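Local coordinates for protein endo-1,3-beta-glucanase (Streptomyces sioyaensis, PDB 3DGT) that probably hydrolyses internal 1,3-beta-glycosidic bonds of beta-glucans through its family 16 glycoside hydrolase catalytic domain, at residues A[49-61]-A[71-85]. Residues are numbered along the deposited sequence; the frame is centred on the assembly and turned at random.
Sequences EVESMTSSTSNVS and TPRRDASGNWTSGRI
Ser52 and Met53 form a short parallel pairing with Thr81 and Ser82 at the margin of the jelly-roll beta-sandwich of this family 16 catalytic domain. Ser52 N binds Trp80 O, Ser52 O takes up Ser82 N, and Thr54 N reaches Ser82 O at 3.0 Å. Residues 73-74 and 80-82 are the arms of a hairpin turning through Asp75 to Gly78, and the loop 54-59 folds back so that Asn59 O accepts Thr71 N at the base of its first arm.

The Asn59 amide fastens the loop to both arms. Its CG stands beside the backbone N (chi1 -61°), which swings the amide toward Thr71 and Thr81. Asn59 ND2 donates to Thr71 O at 2.9 Å, nearly in the amide plane, and also to Thr81 OG1 at 3.2 Å. Asn59 OD1 accepts from Thr54 OG1 in its carbonyl plane at 2.6 Å, and that hydroxyl in turn closes an ST turn with Ser56 N, so the amide's rotation is fixed from both ends. Thr54 and Thr81 meet through their CG2 methyls.

On the face bearing Met53 and Ser82, the bent Met53 chain lays SD against the backbone of residues 82-83, with Met53 SD 3.8 Å from Arg84 CB. Arg84 NE forms a salt bridge with Asp33 and NH2 a hydrogen bond with Tyr38 OH, while a water links Arg84 NH1 to Glu49 OE2. Separately, from strand 60-61, Val60 CG2 packs on Gly83 CA at 3.6 Å. At the outer end, Thr71 CG2 covers one face of the Arg73 guanidinium, and Arg73 NE points almost straight (177°) at Ser58 O, 2.8 Å away and in the guanidinium plane.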
ATOM      1  N   GLU A  49      -6.081  13.846   4.636  1.00 12.43           N
ATOM      2  CA  GLU A  49      -4.862  13.725   5.432  1.00 12.34           C
ATOM      3  C   GLU A  49      -4.104  15.050   5.468  1.00 12.01           C
ATOM      4  O   GLU A  49      -4.198  15.866   4.538  1.00 12.63           O
ATOM      5  CB  GLU A  49      -3.967  12.600   4.914  1.00 12.34           C
ATOM      6  CG  GLU A  49      -3.409  12.806   3.516  1.00 11.78           C
ATOM      7  CD  GLU A  49      -2.916  11.510   2.914  1.00 11.85           C
ATOM      8  OE1 GLU A  49      -3.748  10.615   2.694  1.00 12.51           O
ATOM      9  OE2 GLU A  49      -1.693  11.379   2.662  1.00 11.35           O
ATOM     10  N   VAL A  50      -3.360  15.265   6.553  1.00 12.20           N
ATOM     11  CA  VAL A  50      -2.843  16.607   6.851  1.00 11.99           C
ATOM     12  C   VAL A  50      -1.350  16.843   6.583  1.00 12.15           C
ATOM     13  O   VAL A  50      -0.871  17.969   6.679  1.00 13.14           O
ATOM     14  CB  VAL A  50      -3.163  17.038   8.302  1.00 11.81           C
ATOM     15  CG1 VAL A  50      -4.676  16.987   8.564  1.00 12.50           C
ATOM     16  CG2 VAL A  50      -2.402  16.180   9.312  1.00 12.75           C
ATOM     17  N   GLU A  51      -0.612  15.794   6.244  1.00 11.66           N
ATOM     18  CA  GLU A  51       0.820  15.943   6.038  1.00 11.95           C
ATOM     19  C   GLU A  51       1.124  16.481   4.652  1.00 12.30           C
ATOM     20  O   GLU A  51       0.300  16.376   3.733  1.00 13.08           O
ATOM     21  CB  GLU A  51       1.534  14.596   6.229  1.00 11.97           C
ATOM     22  CG  GLU A  51       1.581  13.709   4.971  1.00 10.98           C
ATOM     23  CD  GLU A  51       0.226  13.185   4.532  1.00 11.66           C
ATOM     24  OE1 GLU A  51      -0.639  12.931   5.400  1.00 10.92           O
ATOM     25  OE2 GLU A  51       0.040  13.002   3.302  1.00 12.87           O
ATOM     26  N   SER A  52       2.331  17.023   4.506  1.00 12.80           N
ATOM     27  CA  SER A  52       2.919  17.253   3.202  1.00 13.20           C
ATOM     28  C   SER A  52       3.980  16.167   2.990  1.00 12.46           C
ATOM     29  O   SER A  52       4.829  15.944   3.851  1.00 12.70           O
ATOM     30  CB  SER A  52       3.548  18.645   3.158  1.00 13.94           C
ATOM     31  OG  SER A  52       4.124  18.908   1.885  1.00 18.44           O
ATOM     32  N   MET A  53       3.918  15.482   1.853  1.00 11.91           N
ATOM     33  CA  MET A  53       4.886  14.431   1.540  1.00 12.01           C
ATOM     34  C   MET A  53       6.169  15.074   1.024  1.00 12.43           C
ATOM     35  O   MET A  53       6.129  16.109   0.346  1.00 13.13           O
ATOM     36  CB  MET A  53       4.305  13.428   0.523  1.00 11.71           C
ATOM     37  CG  MET A  53       3.089  12.669   1.039  1.00 11.16           C
ATOM     38  SD  MET A  53       3.606  11.594   2.387  1.00 11.31           S
ATOM     39  CE  MET A  53       2.164  10.572   2.647  1.00 11.40           C
ATOM     40  N   THR A  54       7.308  14.469   1.351  1.00 12.47           N
ATOM     41  CA  THR A  54       8.594  15.008   0.904  1.00 13.06           C
ATOM     42  C   THR A  54       9.524  13.922   0.424  1.00 13.68           C
ATOM     43  O   THR A  54       9.299  12.732   0.676  1.00 13.68           O
ATOM     44  CB  THR A  54       9.346  15.802   2.001  1.00 13.36           C
ATOM     45  OG1 THR A  54      10.158  14.905   2.776  1.00 14.31           O
ATOM     46  CG2 THR A  54       8.394  16.606   2.895  1.00 14.14           C
ATOM     47  N   SER A  55      10.586  14.367  -0.248  1.00 13.75           N
ATOM     48  CA  SER A  55      11.636  13.487  -0.723  1.00 14.35           C
ATOM     49  C   SER A  55      12.878  13.547   0.165  1.00 14.23           C
ATOM     50  O   SER A  55      13.942  13.033  -0.200  1.00 15.53           O
ATOM     51  CB  SER A  55      11.972  13.821  -2.176  1.00 14.94           C
ATOM     52  OG  SER A  55      12.567  15.100  -2.275  1.00 17.33           O
ATOM     53  N   SER A  56      12.730  14.160   1.340  1.00 14.01           N
ATOM     54  CA  SER A  56      13.804  14.256   2.326  1.00 13.85           C
ATOM     55  C   SER A  56      14.063  12.925   3.016  1.00 13.36           C
ATOM     56  O   SER A  56      13.124  12.162   3.284  1.00 12.82           O
ATOM     57  CB  SER A  56      13.417  15.276   3.398  1.00 13.72           C
ATOM     58  OG  SER A  56      14.365  15.319   4.446  1.00 15.87           O
ATOM     59  N   THR A  57      15.322  12.667   3.366  1.00 13.65           N
ATOM     60  CA  THR A  57      15.642  11.453   4.126  1.00 13.97           C
ATOM     61  C   THR A  57      15.169  11.511   5.581  1.00 13.58           C
ATOM     62  O   THR A  57      15.269  10.520   6.312  1.00 13.99           O
ATOM     63  CB  THR A  57      17.129  11.101   4.100  1.00 13.74           C
ATOM     64  OG1 THR A  57      17.887  12.219   4.581  1.00 15.06           O
ATOM     65  CG2 THR A  57      17.564  10.737   2.675  1.00 14.81           C
ATOM     66  N   SER A  58      14.614  12.654   5.985  1.00 13.14           N
ATOM     67  CA  SER A  58      13.917  12.734   7.259  1.00 13.07           C
ATOM     68  C   SER A  58      12.603  11.958   7.195  1.00 12.38           C
ATOM     69  O   SER A  58      12.076  11.558   8.230  1.00 12.90           O
ATOM     70  CB  SER A  58      13.675  14.189   7.672  1.00 13.29           C
ATOM     71  OG  SER A  58      12.926  14.886   6.692  1.00 15.15           O
ATOM     72  N   ASN A  59      12.095  11.741   5.978  1.00 11.29           N
ATOM     73  CA  ASN A  59      10.830  11.016   5.770  1.00 11.40           C
ATOM     74  C   ASN A  59      10.971   9.704   4.999  1.00 11.43           C
ATOM     75  O   ASN A  59      10.137   8.824   5.159  1.00 11.17           O
ATOM     76  CB  ASN A  59       9.812  11.880   5.009  1.00 11.17           C
ATOM     77  CG  ASN A  59       9.437  13.161   5.740  1.00 11.04           C
ATOM     78  OD1 ASN A  59       9.566  14.241   5.175  1.00 12.81           O
ATOM     79  ND2 ASN A  59       8.946  13.051   6.974  1.00 11.25           N
ATOM     80  N   VAL A  60      11.981   9.601   4.132  1.00 11.78           N
ATOM     81  CA  VAL A  60      12.201   8.400   3.321  1.00 12.14           C
ATOM     82  C   VAL A  60      13.695   8.097   3.285  1.00 12.32           C
ATOM     83  O   VAL A  60      14.462   8.856   2.705  1.00 12.05           O
ATOM     84  CB  VAL A  60      11.690   8.585   1.860  1.00 11.64           C
ATOM     85  CG1 VAL A  60      11.911   7.311   1.026  1.00 12.28           C
ATOM     86  CG2 VAL A  60      10.216   8.992   1.832  1.00 12.97           C
ATOM     87  N   SER A  61      14.118   6.999   3.912  1.00 12.50           N
ATOM     88  CA  SER A  61      15.543   6.675   3.962  1.00 13.77           C
ATOM     89  C   SER A  61      15.735   5.179   4.178  1.00 13.57           C
ATOM     90  O   SER A  61      14.770   4.456   4.417  1.00 15.02           O
ATOM     91  CB  SER A  61      16.235   7.465   5.080  1.00 14.68           C
ATOM     92  OG  SER A  61      15.919   6.913   6.350  1.00 16.67           O
ATOM     93  N   THR A  71       9.084   7.703   7.665  1.00 10.85           N
ATOM     94  CA  THR A  71       8.884   8.255   9.005  1.00 11.37           C
ATOM     95  C   THR A  71       8.100   9.564   9.016  1.00 11.68           C
ATOM     96  O   THR A  71       8.590  10.566   8.506  1.00 11.88           O
ATOM     97  CB  THR A  71      10.241   8.528   9.694  1.00 11.99           C
ATOM     98  OG1 THR A  71      11.103   7.391   9.535  1.00 11.89           O
ATOM     99  CG2 THR A  71      10.023   8.741  11.160  1.00 11.79           C
ATOM    100  N   PRO A  72       6.885   9.570   9.592  1.00 11.61           N
ATOM    101  CA  PRO A  72       6.186  10.849   9.815  1.00 11.24           C
ATOM    102  C   PRO A  72       6.951  11.743  10.782  1.00 11.26           C
ATOM    103  O   PRO A  72       7.496  11.257  11.783  1.00 11.34           O
ATOM    104  CB  PRO A  72       4.848  10.415  10.437  1.00 11.17           C
ATOM    105  CG  PRO A  72       4.671   8.980   9.931  1.00 11.91           C
ATOM    106  CD  PRO A  72       6.060   8.412   9.998  1.00 11.34           C
ATOM    107  N   ARG A  73       6.999  13.035  10.466  1.00 10.62           N
ATOM    108  CA  ARG A  73       7.685  14.016  11.306  1.00 10.99           C
ATOM    109  C   ARG A  73       6.770  15.195  11.571  1.00 11.54           C
ATOM    110  O   ARG A  73       5.967  15.567  10.714  1.00 11.96           O
ATOM    111  CB  ARG A  73       8.948  14.530  10.603  1.00 11.28           C
ATOM    112  CG  ARG A  73       9.961  13.471  10.203  1.00 11.57           C
ATOM    113  CD  ARG A  73      10.642  12.843  11.405  1.00 12.59           C
ATOM    114  NE  ARG A  73      11.687  11.936  10.945  1.00 12.66           N
ATOM    115  CZ  ARG A  73      12.509  11.273  11.748  1.00 12.95           C
ATOM    116  NH1 ARG A  73      12.402  11.384  13.065  1.00 11.85           N
ATOM    117  NH2 ARG A  73      13.434  10.488  11.229  1.00 13.39           N
ATOM    118  N   ARG A  74       6.900  15.781  12.755  1.00 11.16           N
ATOM    119  CA  ARG A  74       6.137  16.968  13.122  1.00 11.43           C
ATOM    120  C   ARG A  74       7.124  18.044  13.545  1.00 11.82           C
ATOM    121  O   ARG A  74       7.825  17.881  14.547  1.00 12.19           O
ATOM    122  CB  ARG A  74       5.181  16.638  14.263  1.00 11.46           C
ATOM    123  CG  ARG A  74       4.066  17.649  14.488  1.00 11.96           C
ATOM    124  CD  ARG A  74       3.358  17.345  15.808  1.00 12.92           C
ATOM    125  NE  ARG A  74       2.121  18.101  16.004  1.00 14.34           N
ATOM    126  CZ  ARG A  74       2.056  19.273  16.621  1.00 15.63           C
ATOM    127  NH1 ARG A  74       3.163  19.854  17.077  1.00 15.07           N
ATOM    128  NH2 ARG A  74       0.885  19.879  16.756  1.00 17.30           N
ATOM    129  N   ASP A  75       7.194  19.131  12.782  1.00 11.68           N
ATOM    130  CA  ASP A  75       8.176  20.168  13.078  1.00 12.49           C
ATOM    131  C   ASP A  75       7.718  21.036  14.259  1.00 12.70           C
ATOM    132  O   ASP A  75       6.620  20.845  14.804  1.00 12.80           O
ATOM    133  CB  ASP A  75       8.575  20.981  11.814  1.00 12.67           C
ATOM    134  CG  ASP A  75       7.457  21.876  11.273  1.00 13.11           C
ATOM    135  OD1 ASP A  75       6.492  22.214  11.995  1.00 13.28           O
ATOM    136  OD2 ASP A  75       7.563  22.266  10.086  1.00 14.88           O
ATOM    137  N   ALA A  76       8.578  21.959  14.670  1.00 13.49           N
ATOM    138  CA  ALA A  76       8.285  22.805  15.828  1.00 14.01           C
ATOM    139  C   ALA A  76       7.123  23.767  15.583  1.00 14.26           C
ATOM    140  O   ALA A  76       6.557  24.319  16.532  1.00 14.30           O
ATOM    141  CB  ALA A  76       9.545  23.560  16.280  1.00 13.71           C
ATOM    142  N   SER A  77       6.759  23.961  14.317  1.00 14.73           N
ATOM    143  CA  SER A  77       5.601  24.774  13.964  1.00 15.22           C
ATOM    144  C   SER A  77       4.297  23.960  13.852  1.00 14.83           C
ATOM    145  O   SER A  77       3.236  24.516  13.536  1.00 15.52           O
ATOM    146  CB  SER A  77       5.857  25.526  12.657  1.00 15.26           C
ATOM    147  OG  SER A  77       6.949  26.421  12.789  1.00 18.27           O
ATOM    148  N   GLY A  78       4.371  22.652  14.115  1.00 14.62           N
ATOM    149  CA  GLY A  78       3.180  21.797  14.095  1.00 14.33           C
ATOM    150  C   GLY A  78       2.839  21.181  12.748  1.00 13.69           C
ATOM    151  O   GLY A  78       1.769  20.576  12.589  1.00 14.80           O
ATOM    152  N   ASN A  79       3.740  21.329  11.776  1.00 13.00           N
ATOM    153  CA  ASN A  79       3.521  20.806  10.422  1.00 13.05           C
ATOM    154  C   ASN A  79       3.952  19.355  10.329  1.00 12.09           C
ATOM    155  O   ASN A  79       5.091  19.008  10.676  1.00 11.98           O
ATOM    156  CB  ASN A  79       4.336  21.592   9.393  1.00 14.20           C
ATOM    157  CG  ASN A  79       3.991  23.058   9.352  1.00 16.63           C
ATOM    158  OD1 ASN A  79       4.880  23.910   9.451  1.00 21.28           O
ATOM    159  ND2 ASN A  79       2.718  23.367   9.196  1.00 18.83           N
ATOM    160  N   TRP A  80       3.062  18.517   9.811  1.00 11.81           N
ATOM    161  CA  TRP A  80       3.381  17.117   9.555  1.00 11.48           C
ATOM    162  C   TRP A  80       3.956  16.910   8.172  1.00 11.71           C
ATOM    163  O   TRP A  80       3.459  17.471   7.195  1.00 12.32           O
ATOM    164  CB  TRP A  80       2.137  16.236   9.715  1.00 11.20           C
ATOM    165  CG  TRP A  80       1.772  15.951  11.147  1.00 11.29           C
ATOM    166  CD1 TRP A  80       0.841  16.603  11.900  1.00 11.51           C
ATOM    167  CD2 TRP A  80       2.342  14.942  11.987  1.00 11.41           C
ATOM    168  NE1 TRP A  80       0.796  16.060  13.166  1.00 11.38           N
ATOM    169  CE2 TRP A  80       1.708  15.039  13.243  1.00 12.08           C
ATOM    170  CE3 TRP A  80       3.343  13.971  11.801  1.00 11.53           C
ATOM    171  CZ2 TRP A  80       2.029  14.198  14.311  1.00 11.29           C
ATOM    172  CZ3 TRP A  80       3.660  13.124  12.865  1.00 11.74           C
ATOM    173  CH2 TRP A  80       2.996  13.243  14.104  1.00 10.79           C
ATOM    174  N   THR A  81       5.016  16.105   8.104  1.00 11.50           N
ATOM    175  CA  THR A  81       5.542  15.607   6.832  1.00 11.23           C
ATOM    176  C   THR A  81       5.622  14.096   6.888  1.00 10.97           C
ATOM    177  O   THR A  81       5.679  13.516   7.965  1.00 11.36           O
ATOM    178  CB  THR A  81       6.950  16.165   6.490  1.00 11.05           C
ATOM    179  OG1 THR A  81       7.843  15.967   7.597  1.00 11.67           O
ATOM    180  CG2 THR A  81       6.871  17.645   6.136  1.00 10.85           C
ATOM    181  N   SER A  82       5.601  13.450   5.725  1.00 10.85           N
ATOM    182  CA  SER A  82       5.826  12.015   5.666  1.00 10.32           C
ATOM    183  C   SER A  82       6.342  11.645   4.286  1.00 10.67           C
ATOM    184  O   SER A  82       6.764  12.520   3.526  1.00 10.86           O
ATOM    185  CB  SER A  82       4.543  11.254   6.003  1.00 10.58           C
ATOM    186  OG  SER A  82       4.846   9.899   6.283  1.00 10.46           O
ATOM    187  N   GLY A  83       6.320  10.352   3.969  1.00 10.81           N
ATOM    188  CA  GLY A  83       6.802   9.856   2.681  1.00 10.86           C
ATOM    189  C   GLY A  83       5.746   9.056   1.951  1.00 11.22           C
ATOM    190  O   GLY A  83       4.893   8.410   2.568  1.00 11.19           O
ATOM    191  N   ARG A  84       5.825   9.123   0.627  1.00 10.83           N
ATOM    192  CA  ARG A  84       4.926   8.411  -0.294  1.00 11.34           C
ATOM    193  C   ARG A  84       5.693   8.178  -1.576  1.00 11.47           C
ATOM    194  O   ARG A  84       5.958   9.120  -2.332  1.00 12.08           O
ATOM    195  CB  ARG A  84       3.669   9.244  -0.580  1.00 11.41           C
ATOM    196  CG  ARG A  84       2.662   8.586  -1.515  1.00 12.15           C
ATOM    197  CD  ARG A  84       1.430   9.468  -1.663  1.00 11.97           C
ATOM    198  NE  ARG A  84       0.557   9.051  -2.765  1.00 12.44           N
ATOM    199  CZ  ARG A  84      -0.764   8.888  -2.667  1.00 12.06           C
ATOM    200  NH1 ARG A  84      -1.398   9.097  -1.516  1.00 13.19           N
ATOM    201  NH2 ARG A  84      -1.460   8.512  -3.739  1.00 13.56           N
ATOM    202  N   ILE A  85       6.092   6.928  -1.797  1.00 11.13           N
ATOM    203  CA  ILE A  85       6.865   6.578  -2.989  1.00 11.73           C
ATOM    204  C   ILE A  85       6.108   5.587  -3.849  1.00 11.29           C
ATOM    205  O   ILE A  85       5.336   4.780  -3.327  1.00 11.54           O
ATOM    206  CB  ILE A  85       8.288   6.073  -2.653  1.00 11.55           C
ATOM    207  CG1 ILE A  85       8.262   4.769  -1.846  1.00 11.32           C
ATOM    208  CG2 ILE A  85       9.070   7.171  -1.935  1.00 12.98           C
ATOM    209  CD1 ILE A  85       9.660   4.164  -1.675  1.00 12.02           C
TER
HETATM  210  O   HOH W   1      -0.677   9.240   1.220  1.00 12.62           O
HETATM  211  O   HOH W   2       0.390  19.205   8.923  1.00 19.14           O
HETATM  212  O   HOH W   3       7.554  11.067  -0.611  1.00 13.80           O